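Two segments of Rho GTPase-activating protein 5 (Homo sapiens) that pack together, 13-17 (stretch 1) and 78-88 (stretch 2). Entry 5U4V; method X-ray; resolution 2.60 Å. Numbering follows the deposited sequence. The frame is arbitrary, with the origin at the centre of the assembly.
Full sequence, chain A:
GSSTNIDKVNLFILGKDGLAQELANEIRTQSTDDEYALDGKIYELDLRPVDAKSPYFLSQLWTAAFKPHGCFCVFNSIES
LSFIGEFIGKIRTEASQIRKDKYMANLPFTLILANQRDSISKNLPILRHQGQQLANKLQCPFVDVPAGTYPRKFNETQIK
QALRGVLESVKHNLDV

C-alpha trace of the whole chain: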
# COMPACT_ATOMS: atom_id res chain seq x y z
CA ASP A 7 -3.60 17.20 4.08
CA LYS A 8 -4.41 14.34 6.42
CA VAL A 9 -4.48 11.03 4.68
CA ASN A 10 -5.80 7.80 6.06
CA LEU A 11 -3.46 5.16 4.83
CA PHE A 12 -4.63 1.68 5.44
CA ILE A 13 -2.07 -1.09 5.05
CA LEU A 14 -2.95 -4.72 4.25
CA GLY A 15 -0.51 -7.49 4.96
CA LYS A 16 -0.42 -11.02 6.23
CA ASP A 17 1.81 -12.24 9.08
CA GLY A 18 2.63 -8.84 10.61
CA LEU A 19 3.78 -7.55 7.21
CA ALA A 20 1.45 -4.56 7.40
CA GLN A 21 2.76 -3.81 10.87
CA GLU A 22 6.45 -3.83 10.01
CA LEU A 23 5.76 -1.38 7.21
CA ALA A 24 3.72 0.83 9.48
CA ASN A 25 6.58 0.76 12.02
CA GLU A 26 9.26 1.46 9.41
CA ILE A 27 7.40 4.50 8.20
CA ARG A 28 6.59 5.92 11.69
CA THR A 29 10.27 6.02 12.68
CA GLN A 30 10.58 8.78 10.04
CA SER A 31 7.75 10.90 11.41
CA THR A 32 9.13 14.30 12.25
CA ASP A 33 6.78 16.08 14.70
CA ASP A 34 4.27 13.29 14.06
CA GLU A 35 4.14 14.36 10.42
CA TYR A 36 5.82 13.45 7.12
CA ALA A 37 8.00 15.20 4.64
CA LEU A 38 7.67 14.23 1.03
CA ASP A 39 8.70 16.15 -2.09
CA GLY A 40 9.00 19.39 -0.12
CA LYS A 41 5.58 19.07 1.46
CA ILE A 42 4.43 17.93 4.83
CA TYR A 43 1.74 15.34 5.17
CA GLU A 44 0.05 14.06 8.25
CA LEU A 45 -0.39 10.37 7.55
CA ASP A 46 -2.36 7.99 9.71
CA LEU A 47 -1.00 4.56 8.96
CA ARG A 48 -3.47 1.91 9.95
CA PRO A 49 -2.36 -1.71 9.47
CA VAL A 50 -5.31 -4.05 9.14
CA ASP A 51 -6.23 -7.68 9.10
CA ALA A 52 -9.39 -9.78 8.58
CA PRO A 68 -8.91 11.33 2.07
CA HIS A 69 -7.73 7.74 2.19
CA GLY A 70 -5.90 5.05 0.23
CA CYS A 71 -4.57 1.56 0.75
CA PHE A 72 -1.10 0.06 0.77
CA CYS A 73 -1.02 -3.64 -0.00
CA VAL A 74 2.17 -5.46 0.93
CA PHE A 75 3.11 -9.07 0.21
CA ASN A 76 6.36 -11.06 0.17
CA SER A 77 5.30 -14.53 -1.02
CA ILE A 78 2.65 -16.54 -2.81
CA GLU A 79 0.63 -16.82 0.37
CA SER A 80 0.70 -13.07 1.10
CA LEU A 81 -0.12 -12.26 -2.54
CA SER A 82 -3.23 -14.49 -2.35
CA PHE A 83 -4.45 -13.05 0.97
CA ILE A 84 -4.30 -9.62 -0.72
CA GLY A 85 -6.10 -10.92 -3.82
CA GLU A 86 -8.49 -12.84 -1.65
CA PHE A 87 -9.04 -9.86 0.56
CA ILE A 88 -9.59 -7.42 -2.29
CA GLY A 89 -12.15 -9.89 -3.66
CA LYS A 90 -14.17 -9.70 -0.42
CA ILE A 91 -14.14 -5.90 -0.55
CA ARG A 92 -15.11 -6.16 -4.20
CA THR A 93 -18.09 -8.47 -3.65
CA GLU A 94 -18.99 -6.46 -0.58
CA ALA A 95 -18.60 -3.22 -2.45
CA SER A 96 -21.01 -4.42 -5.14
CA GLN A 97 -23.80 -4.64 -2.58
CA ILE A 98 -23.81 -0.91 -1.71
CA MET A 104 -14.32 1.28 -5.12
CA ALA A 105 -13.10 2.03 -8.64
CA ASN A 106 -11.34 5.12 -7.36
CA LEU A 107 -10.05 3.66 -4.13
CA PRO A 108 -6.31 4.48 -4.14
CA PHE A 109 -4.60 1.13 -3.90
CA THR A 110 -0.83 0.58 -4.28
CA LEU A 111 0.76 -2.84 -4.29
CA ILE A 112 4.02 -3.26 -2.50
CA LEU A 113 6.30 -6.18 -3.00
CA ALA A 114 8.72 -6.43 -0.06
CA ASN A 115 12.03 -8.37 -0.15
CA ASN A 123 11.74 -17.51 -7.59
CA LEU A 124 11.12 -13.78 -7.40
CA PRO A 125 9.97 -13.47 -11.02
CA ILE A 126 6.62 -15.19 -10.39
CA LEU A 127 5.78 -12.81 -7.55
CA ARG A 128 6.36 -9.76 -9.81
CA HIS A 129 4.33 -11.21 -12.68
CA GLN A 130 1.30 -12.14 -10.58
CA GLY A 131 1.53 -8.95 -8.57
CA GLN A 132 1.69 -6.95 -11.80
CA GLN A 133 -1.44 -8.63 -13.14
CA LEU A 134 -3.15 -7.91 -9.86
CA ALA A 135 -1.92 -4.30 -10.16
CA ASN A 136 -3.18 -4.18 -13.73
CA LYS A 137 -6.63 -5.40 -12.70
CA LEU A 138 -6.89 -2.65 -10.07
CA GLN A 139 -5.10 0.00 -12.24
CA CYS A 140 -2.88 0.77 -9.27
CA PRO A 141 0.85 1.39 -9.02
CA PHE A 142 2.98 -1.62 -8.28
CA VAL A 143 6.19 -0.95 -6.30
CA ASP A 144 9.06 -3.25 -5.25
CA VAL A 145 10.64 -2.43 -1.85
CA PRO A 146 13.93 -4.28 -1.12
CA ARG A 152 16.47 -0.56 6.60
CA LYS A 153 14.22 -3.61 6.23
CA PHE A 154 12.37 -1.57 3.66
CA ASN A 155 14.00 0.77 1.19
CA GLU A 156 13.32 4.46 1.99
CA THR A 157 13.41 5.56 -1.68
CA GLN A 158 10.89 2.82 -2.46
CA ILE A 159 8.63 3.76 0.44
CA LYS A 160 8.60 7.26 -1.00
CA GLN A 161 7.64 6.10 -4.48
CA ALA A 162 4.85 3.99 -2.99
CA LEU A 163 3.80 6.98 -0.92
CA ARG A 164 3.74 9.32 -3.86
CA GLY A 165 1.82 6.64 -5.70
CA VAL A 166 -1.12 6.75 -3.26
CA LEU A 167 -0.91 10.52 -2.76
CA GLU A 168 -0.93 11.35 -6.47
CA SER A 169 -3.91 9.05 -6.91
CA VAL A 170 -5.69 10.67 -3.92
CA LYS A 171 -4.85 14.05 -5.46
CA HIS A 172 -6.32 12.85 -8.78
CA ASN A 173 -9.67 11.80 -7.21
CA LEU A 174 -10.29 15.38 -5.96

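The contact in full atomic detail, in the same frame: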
# COMPACT_ATOMS: atom_id res chain seq x y z
N ILE A 13 -3.12 -0.20 5.51
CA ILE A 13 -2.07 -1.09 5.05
C ILE A 13 -2.47 -2.54 5.31
O ILE A 13 -2.59 -2.96 6.48
CB ILE A 13 -0.69 -0.82 5.73
CG1 ILE A 13 -0.14 0.56 5.37
CG2 ILE A 13 0.32 -1.89 5.32
CD1 ILE A 13 1.11 0.98 6.17
N LEU A 14 -2.65 -3.29 4.21
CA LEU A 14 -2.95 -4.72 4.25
C LEU A 14 -1.70 -5.55 4.17
O LEU A 14 -0.76 -5.22 3.43
CB LEU A 14 -3.81 -5.09 3.09
CG LEU A 14 -5.31 -4.94 3.28
CD1 LEU A 14 -5.94 -4.79 1.90
CD2 LEU A 14 -5.84 -6.19 3.98
N GLY A 15 -1.67 -6.62 4.95
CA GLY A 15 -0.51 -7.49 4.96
C GLY A 15 -0.89 -8.70 5.76
O GLY A 15 -1.79 -8.65 6.61
N LYS A 16 -0.24 -9.81 5.47
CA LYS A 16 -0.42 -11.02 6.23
C LYS A 16 0.84 -11.23 7.04
O LYS A 16 1.93 -10.81 6.63
CB LYS A 16 -0.71 -12.20 5.29
CG LYS A 16 -1.45 -13.33 6.00
CD LYS A 16 -1.68 -14.54 5.12
CE LYS A 16 -2.54 -15.55 5.87
NZ LYS A 16 -2.71 -16.84 5.11
N ASP A 17 0.69 -11.88 8.19
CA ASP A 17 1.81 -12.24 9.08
C ASP A 17 2.64 -11.01 9.46
O ASP A 17 3.85 -10.95 9.22
CB ASP A 17 2.68 -13.36 8.46
CG ASP A 17 2.17 -14.77 8.75
OD1 ASP A 17 0.98 -14.97 9.09
OD2 ASP A 17 2.99 -15.72 8.65
N ILE A 78 3.88 -16.08 -2.15
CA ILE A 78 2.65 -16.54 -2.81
C ILE A 78 1.48 -16.45 -1.84
O ILE A 78 0.40 -16.02 -2.23
CB ILE A 78 2.83 -17.96 -3.36
CG1 ILE A 78 3.90 -17.95 -4.45
CG2 ILE A 78 1.53 -18.50 -3.93
CD1 ILE A 78 4.40 -19.32 -4.89
N GLU A 79 1.71 -16.81 -0.60
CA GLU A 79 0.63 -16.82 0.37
C GLU A 79 0.13 -15.39 0.60
O GLU A 79 -1.09 -15.14 0.54
CB GLU A 79 1.06 -17.48 1.69
CG GLU A 79 -0.10 -17.56 2.68
CD GLU A 79 0.20 -18.31 3.96
OE1 GLU A 79 1.37 -18.75 4.16
OE2 GLU A 79 -0.74 -18.48 4.78
N SER A 80 1.06 -14.47 0.85
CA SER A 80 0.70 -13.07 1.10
C SER A 80 0.03 -12.43 -0.11
O SER A 80 -0.97 -11.69 0.05
CB SER A 80 1.90 -12.27 1.61
OG SER A 80 3.09 -12.59 0.93
N LEU A 81 0.53 -12.74 -1.30
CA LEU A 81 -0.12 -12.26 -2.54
C LEU A 81 -1.58 -12.68 -2.66
O LEU A 81 -2.42 -11.90 -3.08
CB LEU A 81 0.65 -12.72 -3.76
CG LEU A 81 0.11 -11.94 -4.98
CD1 LEU A 81 0.26 -10.42 -4.86
CD2 LEU A 81 0.63 -12.43 -6.31
N SER A 82 -1.87 -13.92 -2.27
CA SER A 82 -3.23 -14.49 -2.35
C SER A 82 -4.17 -13.89 -1.33
O SER A 82 -5.30 -13.55 -1.68
CB SER A 82 -3.18 -16.02 -2.17
OG SER A 82 -2.60 -16.37 -0.93
N PHE A 83 -3.72 -13.76 -0.08
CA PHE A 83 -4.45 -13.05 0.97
C PHE A 83 -4.90 -11.67 0.47
O PHE A 83 -6.03 -11.30 0.66
CB PHE A 83 -3.56 -12.95 2.22
CG PHE A 83 -4.09 -12.03 3.27
CD1 PHE A 83 -3.77 -10.67 3.25
CD2 PHE A 83 -4.90 -12.51 4.29
CE1 PHE A 83 -4.28 -9.80 4.21
CE2 PHE A 83 -5.43 -11.65 5.25
CZ PHE A 83 -5.11 -10.29 5.21
N ILE A 84 -4.00 -10.92 -0.15
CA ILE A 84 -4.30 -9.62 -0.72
C ILE A 84 -5.35 -9.73 -1.82
O ILE A 84 -6.35 -8.98 -1.80
CB ILE A 84 -3.05 -8.96 -1.34
CG1 ILE A 84 -2.07 -8.50 -0.25
CG2 ILE A 84 -3.44 -7.78 -2.20
CD1 ILE A 84 -0.83 -7.89 -0.86
N GLY A 85 -5.11 -10.63 -2.77
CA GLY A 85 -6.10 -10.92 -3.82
C GLY A 85 -7.42 -11.29 -3.17
O GLY A 85 -8.46 -10.62 -3.37
N GLU A 86 -7.34 -12.30 -2.32
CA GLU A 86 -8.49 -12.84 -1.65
C GLU A 86 -9.18 -11.76 -0.85
O GLU A 86 -10.40 -11.73 -0.79
CB GLU A 86 -8.08 -14.03 -0.76
CG GLU A 86 -9.18 -14.63 0.11
CD GLU A 86 -8.93 -16.09 0.46
OE1 GLU A 86 -8.45 -16.82 -0.44
OE2 GLU A 86 -9.23 -16.50 1.61
N PHE A 87 -8.41 -10.88 -0.23
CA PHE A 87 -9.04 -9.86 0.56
C PHE A 87 -9.68 -8.79 -0.28
O PHE A 87 -10.75 -8.31 0.05
CB PHE A 87 -8.09 -9.23 1.56
CG PHE A 87 -8.79 -8.40 2.57
CD1 PHE A 87 -9.12 -7.07 2.31
CD2 PHE A 87 -9.17 -8.96 3.79
CE1 PHE A 87 -9.81 -6.30 3.25
CE2 PHE A 87 -9.86 -8.20 4.75
CZ PHE A 87 -10.16 -6.86 4.48
N ILE A 88 -9.02 -8.40 -1.36
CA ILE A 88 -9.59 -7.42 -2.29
C ILE A 88 -10.89 -7.94 -2.90
O ILE A 88 -11.83 -7.18 -3.07
CB ILE A 88 -8.56 -6.97 -3.34
CG1 ILE A 88 -7.43 -6.22 -2.64
CG2 ILE A 88 -9.18 -6.04 -4.36
CD1 ILE A 88 -6.21 -6.04 -3.51

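The contact sets the end of a strand and the loop that follows it against one side of a helix, burying 419 Å² counted over both surfaces. Its side-chain content is compact: Leu-14 and Lys-16 on one part, Glu-79, Phe-83 and Phe-87 on the other, all with CA-to-CB bonds directed toward the opposing stretch. The spacing of the helical residues explains their grouping, since positions 79, 83 and 87 lie four apart and recur on nearly the same side of the helix. The backbone bonds Phe-83 N to Glu-79 O (3.0 Å) and Phe-87 N to Phe-83 O (2.6 Å) document that repeat.

Lys-16 is fully extended. Its chi1 to chi4 angles are -156°, -177°, -175° and -175°, all t, and this conformation carries the amine across the helix to its first turn, where NZ of Lys-16 donates a hydrogen bond to OE2 of Glu-79 at 2.6 Å, within a salt bridge. Glu-79 answers with t at chi1 (-177°) and chi2 (175°), so the bridge is made between two outstretched chains. On the way, the aliphatic part of Lys-16 passes Phe-83: CD of Lys-16 is 3.8 Å from CB of Phe-83, and CB of Lys-16 lies 4.2 Å from the centroid of the Phe-83 ring, 21° off its normal, a CH-pi contact over the face. One side chain thus combines an apolar stem with a charged tip.

Phe-83 has chi1 of 169° (t) and chi2 of -88°, the latter near the perpendicular setting usual for an aromatic ring. This places CE1 of Phe-83 at 3.6 Å from the carbonyl O of Gly-15 and 3.9 Å from CD2 of Leu-14; both approaches are oblique to the ring. Gly-15 therefore contributes through its backbone, and a CB there would point away from the helix.

Phe-87 adopts a similar conformation one turn on, with chi1 of -168° (t) and chi2 of -85°, but its ring meets Leu-14 squarely. CD2 of Leu-14 is 3.8 Å from CD1 of Phe-87 and 3.9 Å from the centroid of that ring, only 17° off the normal, which identifies a second CH-pi contact. Leu-14, with chi1 of -87° (m) and chi2 of 157° (t), brings this one methyl into contact with both aromatic rings.

Ser-82 takes no part across the contact; its p rotamer (58°) instead brings OG of Ser-82 to 2.4 Å from the backbone O of Glu-79, a very short hydrogen bond within the helix.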